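VP2 (Primate bocaparvovirus 1, PDB 7L0Y) self-assembles into the sixty-copy, T=1 icosahedral capsid of human bocavirus 1, a shell about 26 nm across. Local coordinates at residues Y491-D494 and A498-Q501; L334-T339 and D506-V511; I349-S354 and D386-T391. All coordinates share one frame; numbering follows the deposited sequence.

Interaction 1 (Y491-D494 and A498-Q501)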
loop_
_atom_site.group_PDB
_atom_site.type_symbol
_atom_site.label_atom_id
_atom_site.label_comp_id
_atom_site.label_asym_id
_atom_site.label_seq_id
_atom_site.Cartn_x
_atom_site.Cartn_y
_atom_site.Cartn_z
ATOM N N TYR A 491 -32.148 -91.854 -53.577
ATOM C CA TYR A 491 -31.992 -91.450 -52.188
ATOM C C TYR A 491 -33.320 -91.310 -51.463
ATOM O O TYR A 491 -33.384 -90.671 -50.413
ATOM C CB TYR A 491 -31.152 -90.186 -52.097
ATOM C CG TYR A 491 -29.737 -90.450 -52.527
ATOM C CD1 TYR A 491 -28.842 -91.058 -51.667
ATOM C CD2 TYR A 491 -29.295 -90.098 -53.785
ATOM C CE1 TYR A 491 -27.557 -91.297 -52.043
ATOM C CE2 TYR A 491 -28.009 -90.338 -54.167
ATOM C CZ TYR A 491 -27.141 -90.937 -53.294
ATOM O OH TYR A 491 -25.845 -91.179 -53.681
ATOM N N HIS A 492 -34.391 -91.802 -52.052
ATOM C CA HIS A 492 -35.705 -91.771 -51.452
ATOM C C HIS A 492 -35.872 -93.018 -50.581
ATOM O O HIS A 492 -34.968 -93.846 -50.459
ATOM C CB HIS A 492 -36.740 -91.684 -52.568
ATOM C CG HIS A 492 -38.057 -91.124 -52.145
ATOM N ND1 HIS A 492 -38.209 -89.812 -51.760
ATOM C CD2 HIS A 492 -39.284 -91.684 -52.066
ATOM C CE1 HIS A 492 -39.470 -89.589 -51.448
ATOM N NE2 HIS A 492 -40.145 -90.708 -51.627
ATOM N N VAL A 493 -37.031 -93.170 -49.980
ATOM C CA VAL A 493 -37.291 -94.334 -49.139
ATOM C C VAL A 493 -38.337 -95.240 -49.772
ATOM O O VAL A 493 -39.265 -94.800 -50.452
ATOM C CB VAL A 493 -37.709 -93.929 -47.711
ATOM C CG1 VAL A 493 -36.541 -93.322 -46.986
ATOM C CG2 VAL A 493 -38.853 -92.946 -47.761
ATOM N N ASP A 494 -38.182 -96.526 -49.504
ATOM C CA ASP A 494 -39.049 -97.603 -49.952
ATOM C C ASP A 494 -40.415 -97.489 -49.287
ATOM O O ASP A 494 -40.560 -96.872 -48.228
ATOM C CB ASP A 494 -38.391 -98.924 -49.567
ATOM C CG ASP A 494 -38.998 -100.123 -50.228
ATOM O OD1 ASP A 494 -39.731 -99.984 -51.213
ATOM O OD2 ASP A 494 -38.754 -101.241 -49.736
ATOM N N ALA A 498 -37.405 -98.674 -46.409
ATOM C CA ALA A 498 -36.017 -98.957 -46.726
ATOM C C ALA A 498 -35.437 -97.811 -47.532
ATOM O O ALA A 498 -36.094 -97.257 -48.415
ATOM C CB ALA A 498 -35.889 -100.268 -47.495
ATOM N N TYR A 499 -34.207 -97.447 -47.217
ATOM C CA TYR A 499 -33.563 -96.352 -47.909
ATOM C C TYR A 499 -32.806 -96.884 -49.109
ATOM O O TYR A 499 -31.896 -97.704 -48.978
ATOM C CB TYR A 499 -32.641 -95.628 -46.946
ATOM C CG TYR A 499 -31.927 -94.435 -47.493
ATOM C CD1 TYR A 499 -32.626 -93.302 -47.866
ATOM C CD2 TYR A 499 -30.551 -94.392 -47.524
ATOM C CE1 TYR A 499 -31.978 -92.197 -48.322
ATOM C CE2 TYR A 499 -29.897 -93.288 -47.974
ATOM C CZ TYR A 499 -30.614 -92.190 -48.372
ATOM O OH TYR A 499 -29.948 -91.079 -48.821
ATOM N N ILE A 500 -33.213 -96.443 -50.287
ATOM C CA ILE A 500 -32.657 -96.947 -51.533
ATOM C C ILE A 500 -31.214 -96.470 -51.612
ATOM O O ILE A 500 -30.912 -95.323 -51.278
ATOM C CB ILE A 500 -33.486 -96.472 -52.736
ATOM C CG1 ILE A 500 -34.969 -96.768 -52.512
ATOM C CG2 ILE A 500 -32.998 -97.100 -54.018
ATOM C CD1 ILE A 500 -35.273 -98.202 -52.226
ATOM N N GLN A 501 -30.311 -97.369 -51.944
ATOM C CA GLN A 501 -28.921 -96.985 -52.061
ATOM C C GLN A 501 -28.575 -96.635 -53.501
ATOM O O GLN A 501 -29.246 -97.074 -54.435
ATOM C CB GLN A 501 -28.029 -98.108 -51.561
ATOM C CG GLN A 501 -28.222 -98.422 -50.102
ATOM C CD GLN A 501 -27.961 -97.234 -49.210
ATOM O OE1 GLN A 501 -27.036 -96.464 -49.437
ATOM N NE2 GLN A 501 -28.783 -97.077 -48.188
#

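Interaction 2 (L334-T339 and D506-V511)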
loop_
_atom_site.group_PDB
_atom_site.type_symbol
_atom_site.label_atom_id
_atom_site.label_comp_id
_atom_site.label_asym_id
_atom_site.label_seq_id
_atom_site.Cartn_x
_atom_site.Cartn_y
_atom_site.Cartn_z
ATOM N N LEU A 334 -11.447 -99.838 -56.770
ATOM C CA LEU A 334 -12.037 -99.699 -55.452
ATOM C C LEU A 334 -13.497 -100.125 -55.499
ATOM O O LEU A 334 -14.252 -99.697 -56.373
ATOM C CB LEU A 334 -11.919 -98.253 -54.982
ATOM C CG LEU A 334 -12.461 -97.940 -53.591
ATOM C CD1 LEU A 334 -11.622 -98.626 -52.538
ATOM C CD2 LEU A 334 -12.517 -96.445 -53.353
ATOM N N GLN A 335 -13.896 -100.976 -54.565
ATOM C CA GLN A 335 -15.237 -101.529 -54.584
ATOM C C GLN A 335 -15.702 -101.738 -53.153
ATOM O O GLN A 335 -14.925 -102.138 -52.289
ATOM C CB GLN A 335 -15.259 -102.837 -55.373
ATOM C CG GLN A 335 -16.622 -103.350 -55.723
ATOM C CD GLN A 335 -16.543 -104.533 -56.645
ATOM O OE1 GLN A 335 -15.463 -104.928 -57.068
ATOM N NE2 GLN A 335 -17.688 -105.104 -56.972
ATOM N N TRP A 336 -16.969 -101.442 -52.902
ATOM C CA TRP A 336 -17.509 -101.591 -51.559
ATOM C C TRP A 336 -18.982 -101.943 -51.666
ATOM O O TRP A 336 -19.551 -101.983 -52.754
ATOM C CB TRP A 336 -17.303 -100.321 -50.736
ATOM C CG TRP A 336 -17.986 -99.130 -51.300
ATOM C CD1 TRP A 336 -19.212 -98.661 -50.966
ATOM C CD2 TRP A 336 -17.486 -98.261 -52.316
ATOM N NE1 TRP A 336 -19.510 -97.552 -51.702
ATOM C CE2 TRP A 336 -18.464 -97.282 -52.540
ATOM C CE3 TRP A 336 -16.303 -98.212 -53.052
ATOM C CZ2 TRP A 336 -18.296 -96.266 -53.466
ATOM C CZ3 TRP A 336 -16.141 -97.214 -53.970
ATOM C CH2 TRP A 336 -17.128 -96.250 -54.171
ATOM N N TYR A 337 -19.594 -102.190 -50.515
ATOM C CA TYR A 337 -21.035 -102.356 -50.416
ATOM C C TYR A 337 -21.637 -101.127 -49.758
ATOM O O TYR A 337 -21.031 -100.543 -48.856
ATOM C CB TYR A 337 -21.421 -103.604 -49.623
ATOM C CG TYR A 337 -21.038 -104.901 -50.277
ATOM C CD1 TYR A 337 -21.718 -105.353 -51.389
ATOM C CD2 TYR A 337 -20.055 -105.712 -49.739
ATOM C CE1 TYR A 337 -21.392 -106.532 -51.986
ATOM C CE2 TYR A 337 -19.733 -106.911 -50.321
ATOM C CZ TYR A 337 -20.402 -107.313 -51.449
ATOM O OH TYR A 337 -20.086 -108.503 -52.049
ATOM N N GLN A 338 -22.824 -100.735 -50.218
ATOM C CA GLN A 338 -23.560 -99.665 -49.560
ATOM C C GLN A 338 -24.156 -100.095 -48.236
ATOM O O GLN A 338 -24.378 -99.249 -47.368
ATOM C CB GLN A 338 -24.673 -99.151 -50.468
ATOM C CG GLN A 338 -24.195 -98.243 -51.563
ATOM C CD GLN A 338 -23.599 -96.979 -51.005
ATOM O OE1 GLN A 338 -24.111 -96.415 -50.044
ATOM N NE2 GLN A 338 -22.508 -96.530 -51.595
ATOM N N THR A 339 -24.416 -101.378 -48.063
ATOM C CA THR A 339 -25.155 -101.883 -46.924
ATOM C C THR A 339 -24.373 -103.015 -46.281
ATOM O O THR A 339 -23.726 -103.799 -46.978
ATOM C CB THR A 339 -26.546 -102.369 -47.372
ATOM O OG1 THR A 339 -27.289 -101.261 -47.895
ATOM C CG2 THR A 339 -27.332 -102.986 -46.241
ATOM N N ASP A 506 -21.428 -93.195 -60.080
ATOM C CA ASP A 506 -21.775 -91.813 -60.382
ATOM C C ASP A 506 -22.935 -91.325 -59.533
ATOM O O ASP A 506 -23.039 -90.125 -59.261
ATOM C CB ASP A 506 -22.096 -91.662 -61.865
ATOM C CG ASP A 506 -20.862 -91.725 -62.734
ATOM O OD1 ASP A 506 -19.748 -91.557 -62.197
ATOM O OD2 ASP A 506 -20.999 -91.940 -63.957
ATOM N N GLN A 507 -23.816 -92.228 -59.107
ATOM C CA GLN A 507 -24.883 -91.827 -58.203
ATOM C C GLN A 507 -24.330 -91.427 -56.847
ATOM O O GLN A 507 -24.985 -90.696 -56.098
ATOM C CB GLN A 507 -25.894 -92.954 -58.060
ATOM C CG GLN A 507 -26.621 -93.253 -59.337
ATOM C CD GLN A 507 -27.516 -94.449 -59.220
ATOM O OE1 GLN A 507 -27.338 -95.287 -58.346
ATOM N NE2 GLN A 507 -28.470 -94.553 -60.120
ATOM N N CYS A 508 -23.128 -91.887 -56.519
ATOM C CA CYS A 508 -22.443 -91.432 -55.324
ATOM C C CYS A 508 -21.827 -90.056 -55.494
ATOM O O CYS A 508 -21.337 -89.494 -54.511
ATOM C CB CYS A 508 -21.376 -92.443 -54.931
ATOM S SG CYS A 508 -22.025 -94.036 -54.432
ATOM N N MET A 509 -21.851 -89.502 -56.704
ATOM C CA MET A 509 -21.410 -88.149 -57.006
ATOM C C MET A 509 -19.954 -87.940 -56.617
ATOM O O MET A 509 -19.662 -87.220 -55.657
ATOM C CB MET A 509 -22.308 -87.144 -56.298
ATOM C CG MET A 509 -23.724 -87.155 -56.796
ATOM S SD MET A 509 -24.782 -86.057 -55.857
ATOM C CE MET A 509 -25.019 -87.028 -54.371
ATOM N N PRO A 510 -19.014 -88.550 -57.333
ATOM C CA PRO A 510 -17.602 -88.341 -57.021
ATOM C C PRO A 510 -17.161 -86.925 -57.346
ATOM O O PRO A 510 -17.846 -86.172 -58.035
ATOM C CB PRO A 510 -16.896 -89.363 -57.910
ATOM C CG PRO A 510 -17.816 -89.546 -59.036
ATOM C CD PRO A 510 -19.189 -89.444 -58.486
ATOM N N VAL A 511 -16.001 -86.559 -56.819
ATOM C CA VAL A 511 -15.424 -85.258 -57.118
ATOM C C VAL A 511 -14.590 -85.360 -58.386
ATOM O O VAL A 511 -14.459 -86.438 -58.974
ATOM C CB VAL A 511 -14.579 -84.732 -55.945
ATOM C CG1 VAL A 511 -15.448 -84.497 -54.735
ATOM C CG2 VAL A 511 -13.458 -85.700 -55.621
#

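Interaction 3 (I349-S354 and D386-T391)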
loop_
_atom_site.group_PDB
_atom_site.type_symbol
_atom_site.label_atom_id
_atom_site.label_comp_id
_atom_site.label_asym_id
_atom_site.label_seq_id
_atom_site.Cartn_x
_atom_site.Cartn_y
_atom_site.Cartn_z
ATOM N N ILE A 349 -20.645 -101.277 -55.287
ATOM C CA ILE A 349 -20.352 -100.137 -56.144
ATOM C C ILE A 349 -18.894 -100.197 -56.549
ATOM O O ILE A 349 -17.998 -100.209 -55.699
ATOM C CB ILE A 349 -20.689 -98.803 -55.465
ATOM C CG1 ILE A 349 -22.203 -98.649 -55.382
ATOM C CG2 ILE A 349 -20.074 -97.654 -56.222
ATOM C CD1 ILE A 349 -22.637 -97.446 -54.685
ATOM N N ILE A 350 -18.665 -100.223 -57.851
ATOM C CA ILE A 350 -17.338 -100.270 -58.433
ATOM C C ILE A 350 -16.976 -98.864 -58.877
ATOM O O ILE A 350 -17.754 -98.210 -59.577
ATOM C CB ILE A 350 -17.302 -101.240 -59.620
ATOM C CG1 ILE A 350 -17.781 -102.619 -59.184
ATOM C CG2 ILE A 350 -15.907 -101.326 -60.168
ATOM C CD1 ILE A 350 -18.010 -103.565 -60.317
ATOM N N ALA A 351 -15.802 -98.393 -58.474
ATOM C CA ALA A 351 -15.355 -97.082 -58.915
ATOM C C ALA A 351 -15.094 -97.089 -60.414
ATOM O O ALA A 351 -14.482 -98.012 -60.953
ATOM C CB ALA A 351 -14.101 -96.661 -58.158
ATOM N N ASN A 352 -15.559 -96.053 -61.086
ATOM C CA ASN A 352 -15.457 -95.929 -62.528
ATOM C C ASN A 352 -14.562 -94.752 -62.861
ATOM O O ASN A 352 -14.328 -93.882 -62.017
ATOM C CB ASN A 352 -16.838 -95.746 -63.173
ATOM C CG ASN A 352 -17.698 -96.980 -63.052
ATOM O OD1 ASN A 352 -18.862 -96.905 -62.665
ATOM N ND2 ASN A 352 -17.125 -98.132 -63.380
ATOM N N PRO A 353 -13.994 -94.731 -64.065
ATOM C CA PRO A 353 -13.158 -93.595 -64.464
ATOM C C PRO A 353 -13.899 -92.276 -64.333
ATOM O O PRO A 353 -15.012 -92.115 -64.835
ATOM C CB PRO A 353 -12.825 -93.904 -65.923
ATOM C CG PRO A 353 -12.881 -95.375 -65.995
ATOM C CD PRO A 353 -13.978 -95.801 -65.075
ATOM N N SER A 354 -13.264 -91.330 -63.653
ATOM C CA SER A 354 -13.811 -89.995 -63.476
ATOM C C SER A 354 -13.705 -89.150 -64.731
ATOM O O SER A 354 -14.252 -88.044 -64.760
ATOM C CB SER A 354 -13.100 -89.277 -62.327
ATOM O OG SER A 354 -11.730 -89.075 -62.621
ATOM N N ASP A 386 -3.683 -86.796 -60.031
ATOM C CA ASP A 386 -4.711 -86.288 -59.143
ATOM C C ASP A 386 -5.044 -87.384 -58.142
ATOM O O ASP A 386 -4.759 -88.550 -58.380
ATOM C CB ASP A 386 -5.952 -85.866 -59.922
ATOM C CG ASP A 386 -5.989 -84.376 -60.197
ATOM O OD1 ASP A 386 -5.029 -83.668 -59.825
ATOM O OD2 ASP A 386 -6.989 -83.910 -60.783
ATOM N N ARG A 387 -5.644 -87.011 -57.017
ATOM C CA ARG A 387 -6.043 -87.979 -55.997
ATOM C C ARG A 387 -7.261 -88.757 -56.454
ATOM O O ARG A 387 -8.002 -88.313 -57.324
ATOM C CB ARG A 387 -6.380 -87.305 -54.660
ATOM C CG ARG A 387 -5.284 -86.450 -54.055
ATOM C CD ARG A 387 -5.431 -86.322 -52.544
ATOM N NE ARG A 387 -5.089 -87.559 -51.849
ATOM C CZ ARG A 387 -5.912 -88.243 -51.064
ATOM N NH1 ARG A 387 -7.141 -87.804 -50.838
ATOM N NH2 ARG A 387 -5.500 -89.361 -50.494
ATOM N N PHE A 388 -7.457 -89.932 -55.874
ATOM C CA PHE A 388 -8.621 -90.741 -56.187
ATOM C C PHE A 388 -9.877 -89.914 -55.944
ATOM O O PHE A 388 -10.034 -89.315 -54.886
ATOM C CB PHE A 388 -8.648 -91.983 -55.310
ATOM C CG PHE A 388 -9.881 -92.804 -55.483
ATOM C CD1 PHE A 388 -10.059 -93.565 -56.619
ATOM C CD2 PHE A 388 -10.869 -92.804 -54.520
ATOM C CE1 PHE A 388 -11.196 -94.319 -56.793
ATOM C CE2 PHE A 388 -12.005 -93.563 -54.682
ATOM C CZ PHE A 388 -12.173 -94.315 -55.824
ATOM N N PRO A 389 -10.759 -89.838 -56.942
ATOM C CA PRO A 389 -11.982 -89.049 -56.760
ATOM C C PRO A 389 -12.826 -89.640 -55.647
ATOM O O PRO A 389 -13.248 -90.791 -55.715
ATOM C CB PRO A 389 -12.680 -89.166 -58.117
ATOM C CG PRO A 389 -11.602 -89.577 -59.058
ATOM C CD PRO A 389 -10.719 -90.470 -58.267
ATOM N N ILE A 390 -13.133 -88.839 -54.671
ATOM C CA ILE A 390 -13.842 -89.345 -53.508
ATOM C C ILE A 390 -15.321 -89.057 -53.657
ATOM O O ILE A 390 -15.729 -87.995 -54.133
ATOM C CB ILE A 390 -13.268 -88.771 -52.197
ATOM C CG1 ILE A 390 -13.261 -87.243 -52.191
ATOM C CG2 ILE A 390 -11.897 -89.331 -51.941
ATOM C CD1 ILE A 390 -14.342 -86.628 -51.374
ATOM N N THR A 391 -16.127 -90.036 -53.285
ATOM C CA THR A 391 -17.567 -89.904 -53.265
ATOM C C THR A 391 -18.025 -89.560 -51.859
ATOM O O THR A 391 -17.237 -89.432 -50.925
ATOM C CB THR A 391 -18.242 -91.188 -53.745
ATOM O OG1 THR A 391 -17.875 -92.271 -52.888
ATOM C CG2 THR A 391 -17.826 -91.511 -55.153
#

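Interaction 1 (Y491-D494 and A498-Q501)
Tyr499 reaches back over the chain so that its ring lies against the carbonyl of Tyr491 and its hydroxyl ends at the rim of the Tyr491 ring. This is the close-packed side. The first bond of the Tyr499 side chain points away from 491-494, but with CG anti to the backbone N (chi1 -178°) the ring swings round, and Tyr499 OH comes to 3.1 Å from Tyr491 CD1, near the plane of that ring. The two side chains cross obliquely. Val493 meets the Tyr499 ring at its edge, with CG1 4.0 Å from CD1 of Tyr499. Both phenol oxygens have partners further out: Tyr491 OH bonds to Gln507 O, and Tyr499 OH to Trp468 NE1 of a neighbouring subunit. A second neighbouring subunit sets Phe199 against the ring of His492.

The backbones are joined at the middle. Ile500 N donates to His492 O at 3.1 Å, and Asp494 N bonds to Ala498 O. Here too the packing is close, Asp494 CB lying 3.5 Å from Ala498 CB, while the buried Asp494 carboxylate is held by Thr496 OG1 and Glu484 N.

The looser part is Ile500 and Gln501. Like Tyr499 they are partly exposed, but they touch less: Ile500 CD1 comes only to 4.2 Å from Asp494 CB, and the Gln501 amide turns back to its own segment, NE2 making a weak bond with Tyr499 O.

With Val493 and Tyr499 as a non-hydrogen-bonded pair between those two backbone bonds, the arrangement is a single antiparallel beta bridge closing a short hairpin-like turn, in the C-terminal loop that this parvovirus capsid protein places at subunit interfaces.

Interaction 2 (L334-T339 and D506-V511)
Cys508 points its thiol across at Trp336 and Gln338, and this one sulfur carries the whole contact. It approaches the indole at the rim, near the ring plane, with SG 4.5 Å from Trp336 CZ2. The end of Gln338 comes nearer: the atom modelled as NE2 is 3.8 Å from Cys508 SG, although the nitrogen and oxygen of this amide are probably exchanged in the model.

The torsions explain the meeting. In Trp336, chi1 of 61° puts CG between the backbone N and the carbonyl carbon, which carries the indole off the strand and brings its six-membered ring toward Cys508. Gln338 starts toward the 506-511 segment and then bends at chi2 (-64°), which brings one amide atom, the one modelled as NE2, to the edge of the indole near its plane. From the other segment, the sulfur of Cys508 reaches both the Gln338 amide and the rim of the indole.

What presents the cysteine is a type I beta turn from Asp506 to Met509, closed by a 2.9 Å bond from Met509 N to Asp506 O. Behind it, the amide of Gln507 ties the turn to Ser480 and Gly478.

Ile349 also touches Trp336, Gln338 and Cys508, and the Trp336 ring meets that of Trp149. Gln335 and Tyr337, alternating with Trp336 along the strand, make backbone hydrogen bonds to a neighbouring subunit.

The contact thus sets a beta turn of the C-terminal loop against a two-stranded antiparallel hairpin, 335-337 with 348-350, in the long insertion between strands 215-232 and 424-429 that corresponds to the GH loop of the parvovirus jelly roll.

Interaction 3 (I349-S354 and D386-T391)
The Phe388 ring meets Ala351 at its edge rather than over a face: the methyl lies in the ring plane, with Ala351 CB 3.8 Å from Phe388 CZ and 4.0 Å from its CE1. Leu334, the residue whose backbone pairs with Ala351, brings its CD2 in obliquely from one face of the same ring, well off-centre and near CE2. With chi1 at 175°, opposite its backbone N, the Phe388 side chain carries the ring's end toward the small alanine.

Next along the chain, Pro389 takes up the second half of the contact. Its CG touches both atoms of the Ser354 side chain, 3.6 Å from CB and 3.6 Å from OG.

Both segments belong to the long excursion between strands 215-232 and 424-429, the GH loop of the parvovirus jelly-roll fold; here the chain leaving strand 348-350 is laid against the loop that follows strand 384-385. No hydrogen bond joins them, and all four touching residues are buried.

Ser354 OG, while grazing the proline, makes a weak bond to Ser356 N. Just before Phe388 the loop meets another capsid protein, where Asp404 of a neighbouring subunit bonds to both Asp386 and Arg387.

Interactions 2 and 3 sit side by side, their centres about 8 Å apart, at or just beyond the neighbouring antiparallel strands 335-337 and 348-350, which are joined by backbone bonds such as Trp336 O to Ile349 N. Interaction 1 lies further out, its centre about 15 Å from that of interaction 2 and about 23 Å from that of interaction 3, which it does not touch. Along the chain, interaction 2 spans the other two, with interaction 3 closing before interaction 1 opens. Both segments of interaction 2 meet interaction 1, through Gln507 and Cys508 and through Gln338 and Thr339. Interaction 2 joins the C-terminal loop to the long insertion; interaction 1 is internal to the former, interaction 3 to the latter.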